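Local coordinates for protein catechol 1,2-dioxygenase (Pseudomonas putida, PDB 2AZQ) that probably cleaves the aromatic ring of catechol between its two hydroxyl-bearing carbons, using ferric iron and dioxygen to form cis,cis-muconate, at residues 224-234 against 288-299. Sequence-based numbering, arbitrary orientation.
Sequences FFISAFGHRHL and FRLQGAQSPDAE. Unlike the reference sequence in segment 224-234: Phe229 (reference Pro).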
# COMPACT_ATOMS: atom_id res chain seq x y z
N PHE A 224 26.86 0.39 -1.53
CA PHE A 224 27.71 1.36 -0.85
C PHE A 224 27.07 2.68 -0.51
O PHE A 224 26.28 3.23 -1.29
CB PHE A 224 28.97 1.73 -1.63
CG PHE A 224 29.91 0.60 -1.84
CD1 PHE A 224 29.74 -0.27 -2.91
CD2 PHE A 224 30.99 0.41 -0.97
CE1 PHE A 224 30.64 -1.30 -3.12
CE2 PHE A 224 31.88 -0.61 -1.17
CZ PHE A 224 31.71 -1.47 -2.26
N PHE A 225 27.42 3.17 0.66
CA PHE A 225 27.01 4.48 1.16
C PHE A 225 28.41 5.06 1.39
O PHE A 225 29.20 4.50 2.16
CB PHE A 225 26.28 4.38 2.50
CG PHE A 225 24.80 4.40 2.39
CD1 PHE A 225 24.02 4.09 3.49
CD2 PHE A 225 24.18 4.74 1.21
CE1 PHE A 225 22.62 4.11 3.42
CE2 PHE A 225 22.78 4.76 1.14
CZ PHE A 225 22.00 4.44 2.25
N ILE A 226 28.75 6.12 0.68
CA ILE A 226 30.07 6.71 0.81
C ILE A 226 29.92 8.20 1.10
O ILE A 226 29.18 8.93 0.43
CB ILE A 226 30.92 6.41 -0.46
CG1 ILE A 226 30.94 4.88 -0.65
CG2 ILE A 226 32.35 6.93 -0.29
CD1 ILE A 226 32.06 4.29 -1.44
N SER A 227 30.61 8.64 2.14
CA SER A 227 30.48 10.00 2.55
C SER A 227 31.72 10.43 3.29
O SER A 227 32.39 9.62 3.89
CB SER A 227 29.22 10.13 3.41
OG SER A 227 29.19 9.16 4.44
N ALA A 228 32.04 11.72 3.19
CA ALA A 228 33.22 12.28 3.82
C ALA A 228 32.99 13.75 4.17
O ALA A 228 32.40 14.51 3.39
CB ALA A 228 34.44 12.14 2.88
N PHE A 229 33.46 14.12 5.36
CA PHE A 229 33.32 15.49 5.84
C PHE A 229 33.61 16.45 4.70
O PHE A 229 34.70 16.44 4.13
CB PHE A 229 34.32 15.69 6.96
CG PHE A 229 34.24 14.65 8.02
CD1 PHE A 229 34.21 13.29 7.68
CD2 PHE A 229 34.20 15.01 9.38
CE1 PHE A 229 34.15 12.29 8.70
CE2 PHE A 229 34.14 14.04 10.40
CZ PHE A 229 34.11 12.67 10.06
N GLY A 230 32.62 17.26 4.34
CA GLY A 230 32.81 18.23 3.27
C GLY A 230 32.69 17.69 1.85
O GLY A 230 33.20 18.27 0.89
N HIS A 231 32.01 16.55 1.73
CA HIS A 231 31.82 15.95 0.42
C HIS A 231 30.37 15.47 0.25
O HIS A 231 29.63 15.34 1.23
CB HIS A 231 32.90 14.86 0.21
CG HIS A 231 34.29 15.43 0.08
ND1 HIS A 231 34.71 16.17 -1.02
CD2 HIS A 231 35.34 15.44 0.95
CE1 HIS A 231 35.94 16.60 -0.82
NE2 HIS A 231 36.35 16.17 0.36
N ARG A 232 29.95 15.29 -0.99
CA ARG A 232 28.58 14.88 -1.26
C ARG A 232 28.38 13.37 -1.11
O ARG A 232 29.09 12.57 -1.72
CB ARG A 232 28.19 15.35 -2.66
CG ARG A 232 26.74 15.12 -3.03
CD ARG A 232 26.40 15.64 -4.43
NE ARG A 232 24.98 15.46 -4.75
CZ ARG A 232 24.46 15.63 -5.96
NH1 ARG A 232 25.23 15.99 -6.98
NH2 ARG A 232 23.17 15.43 -6.16
N HIS A 233 27.41 13.01 -0.28
CA HIS A 233 27.06 11.64 0.03
C HIS A 233 26.68 10.90 -1.24
O HIS A 233 25.93 11.44 -2.07
CB HIS A 233 25.91 11.65 1.02
CG HIS A 233 25.43 10.29 1.41
ND1 HIS A 233 25.74 9.72 2.63
CD2 HIS A 233 24.65 9.40 0.75
CE1 HIS A 233 25.16 8.53 2.70
NE2 HIS A 233 24.50 8.31 1.58
N LEU A 234 27.16 9.67 -1.40
CA LEU A 234 26.88 8.87 -2.61
C LEU A 234 26.33 7.47 -2.29
O LEU A 234 26.83 6.79 -1.40
CB LEU A 234 28.16 8.78 -3.46
CG LEU A 234 28.49 8.00 -4.75
CD1 LEU A 234 28.80 6.57 -4.43
CD2 LEU A 234 27.40 8.14 -5.77
N PHE A 288 36.04 5.02 -5.50
CA PHE A 288 34.91 5.92 -5.59
C PHE A 288 35.49 7.30 -5.59
O PHE A 288 36.44 7.57 -4.86
CB PHE A 288 33.98 5.71 -4.40
CG PHE A 288 33.59 4.29 -4.21
CD1 PHE A 288 34.45 3.41 -3.56
CD2 PHE A 288 32.37 3.82 -4.70
CE1 PHE A 288 34.10 2.07 -3.41
CE2 PHE A 288 32.00 2.48 -4.56
CZ PHE A 288 32.86 1.60 -3.91
N ARG A 289 34.96 8.13 -6.47
CA ARG A 289 35.41 9.51 -6.61
C ARG A 289 34.20 10.35 -6.20
O ARG A 289 33.13 10.22 -6.80
CB ARG A 289 35.80 9.75 -8.07
CG ARG A 289 36.37 11.12 -8.32
CD ARG A 289 36.91 11.28 -9.70
NE ARG A 289 37.66 12.53 -9.70
CZ ARG A 289 38.37 13.01 -10.73
NH1 ARG A 289 38.44 12.35 -11.89
NH2 ARG A 289 39.03 14.16 -10.59
N LEU A 290 34.35 11.18 -5.18
CA LEU A 290 33.24 12.00 -4.70
C LEU A 290 33.25 13.43 -5.23
O LEU A 290 34.18 13.86 -5.90
CB LEU A 290 33.21 12.07 -3.16
CG LEU A 290 33.19 10.79 -2.32
CD1 LEU A 290 33.26 11.16 -0.86
CD2 LEU A 290 31.94 9.98 -2.58
N GLN A 291 32.19 14.15 -4.91
CA GLN A 291 32.03 15.53 -5.33
C GLN A 291 32.14 16.47 -4.16
O GLN A 291 31.84 16.10 -3.01
CB GLN A 291 30.66 15.72 -5.96
CG GLN A 291 30.45 15.00 -7.27
CD GLN A 291 29.04 15.20 -7.81
OE1 GLN A 291 28.48 16.28 -7.71
NE2 GLN A 291 28.48 14.15 -8.39
N GLY A 292 32.56 17.70 -4.46
CA GLY A 292 32.66 18.72 -3.43
C GLY A 292 31.24 18.97 -2.94
O GLY A 292 30.31 19.11 -3.75
N ALA A 293 31.05 18.98 -1.63
CA ALA A 293 29.73 19.27 -1.07
C ALA A 293 29.59 20.78 -1.08
O ALA A 293 30.59 21.52 -1.04
CB ALA A 293 29.63 18.77 0.34
N GLN A 294 28.36 21.25 -1.14
CA GLN A 294 28.12 22.69 -1.14
C GLN A 294 27.01 22.96 -0.12
O GLN A 294 26.19 23.86 -0.31
CB GLN A 294 27.72 23.17 -2.54
CG GLN A 294 28.81 22.93 -3.57
CD GLN A 294 28.44 23.45 -4.95
OE1 GLN A 294 27.36 24.02 -5.16
NE2 GLN A 294 29.33 23.25 -5.92
N SER A 295 27.02 22.17 0.95
CA SER A 295 26.03 22.27 2.02
C SER A 295 26.09 21.04 2.93
O SER A 295 26.60 20.00 2.53
CB SER A 295 24.62 22.36 1.43
OG SER A 295 24.33 21.23 0.62
N PRO A 296 25.58 21.15 4.17
CA PRO A 296 25.60 19.99 5.06
C PRO A 296 24.63 18.98 4.44
O PRO A 296 24.78 17.77 4.60
CB PRO A 296 25.08 20.57 6.38
CG PRO A 296 24.08 21.62 5.89
CD PRO A 296 24.97 22.31 4.85
N ASP A 297 23.63 19.51 3.73
CA ASP A 297 22.63 18.70 3.03
C ASP A 297 23.37 17.66 2.20
O ASP A 297 22.94 16.51 2.08
CB ASP A 297 21.83 19.54 2.03
CG ASP A 297 21.16 20.73 2.67
OD1 ASP A 297 20.34 20.52 3.59
OD2 ASP A 297 21.46 21.87 2.23
N ALA A 298 24.48 18.10 1.60
CA ALA A 298 25.32 17.26 0.76
C ALA A 298 25.60 15.89 1.36
O ALA A 298 25.33 14.89 0.69
CB ALA A 298 26.60 17.98 0.45
N GLU A 299 26.16 15.80 2.57
CA GLU A 299 26.34 14.46 3.17
C GLU A 299 25.24 14.37 4.16
O GLU A 299 25.27 15.08 5.15
CB GLU A 299 27.65 14.27 3.94
CG GLU A 299 27.81 12.83 4.54
CD GLU A 299 27.45 12.66 6.07
OE1 GLU A 299 27.45 11.50 6.58
OE2 GLU A 299 27.19 13.67 6.77
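Phe288 meets Phe224 edge-to-face: CZ of Phe288 stands over the centre of the Phe224 ring, centroids 4.6 Å apart and planes at 52°. Gln291 serves two further edges: its O lies in the plane of the His231 ring, taking a weak bond from ND1, and its OE1 in that of the Arg232 guanidinium, weakly bonded to NH1. The phenylalanine pair illustrates how a beta-sandwich, here the intradiol dioxygenase domain, is filled between strands that are not neighbours, 217-227 and 281-289. Phe224 follows the iron ligand His223 directly, and an alanine here would probably leave the edge of Phe288 without its aromatic face and open a gap in this filling. Farther along, Leu290 splits its methyls, CD2 toward Ile226 CG2 (3.8 Å) and CD1 touching the CB atoms of both Ala228 and His231. The type II turn from Ala228 to His231 brings His231 into a single backbone bridge with Gly292, where Gln291 O accepts a nearly straight hydrogen bond from Arg232 N at 2.9 Å. With CG opposite its backbone N (chi1 -174°), Arg232 runs extended alongside Gln291 and carries NH2 to a salt bridge with Asp92. His233 N donates to Ala298 O at 3.0 Å from above the carbonyl plane.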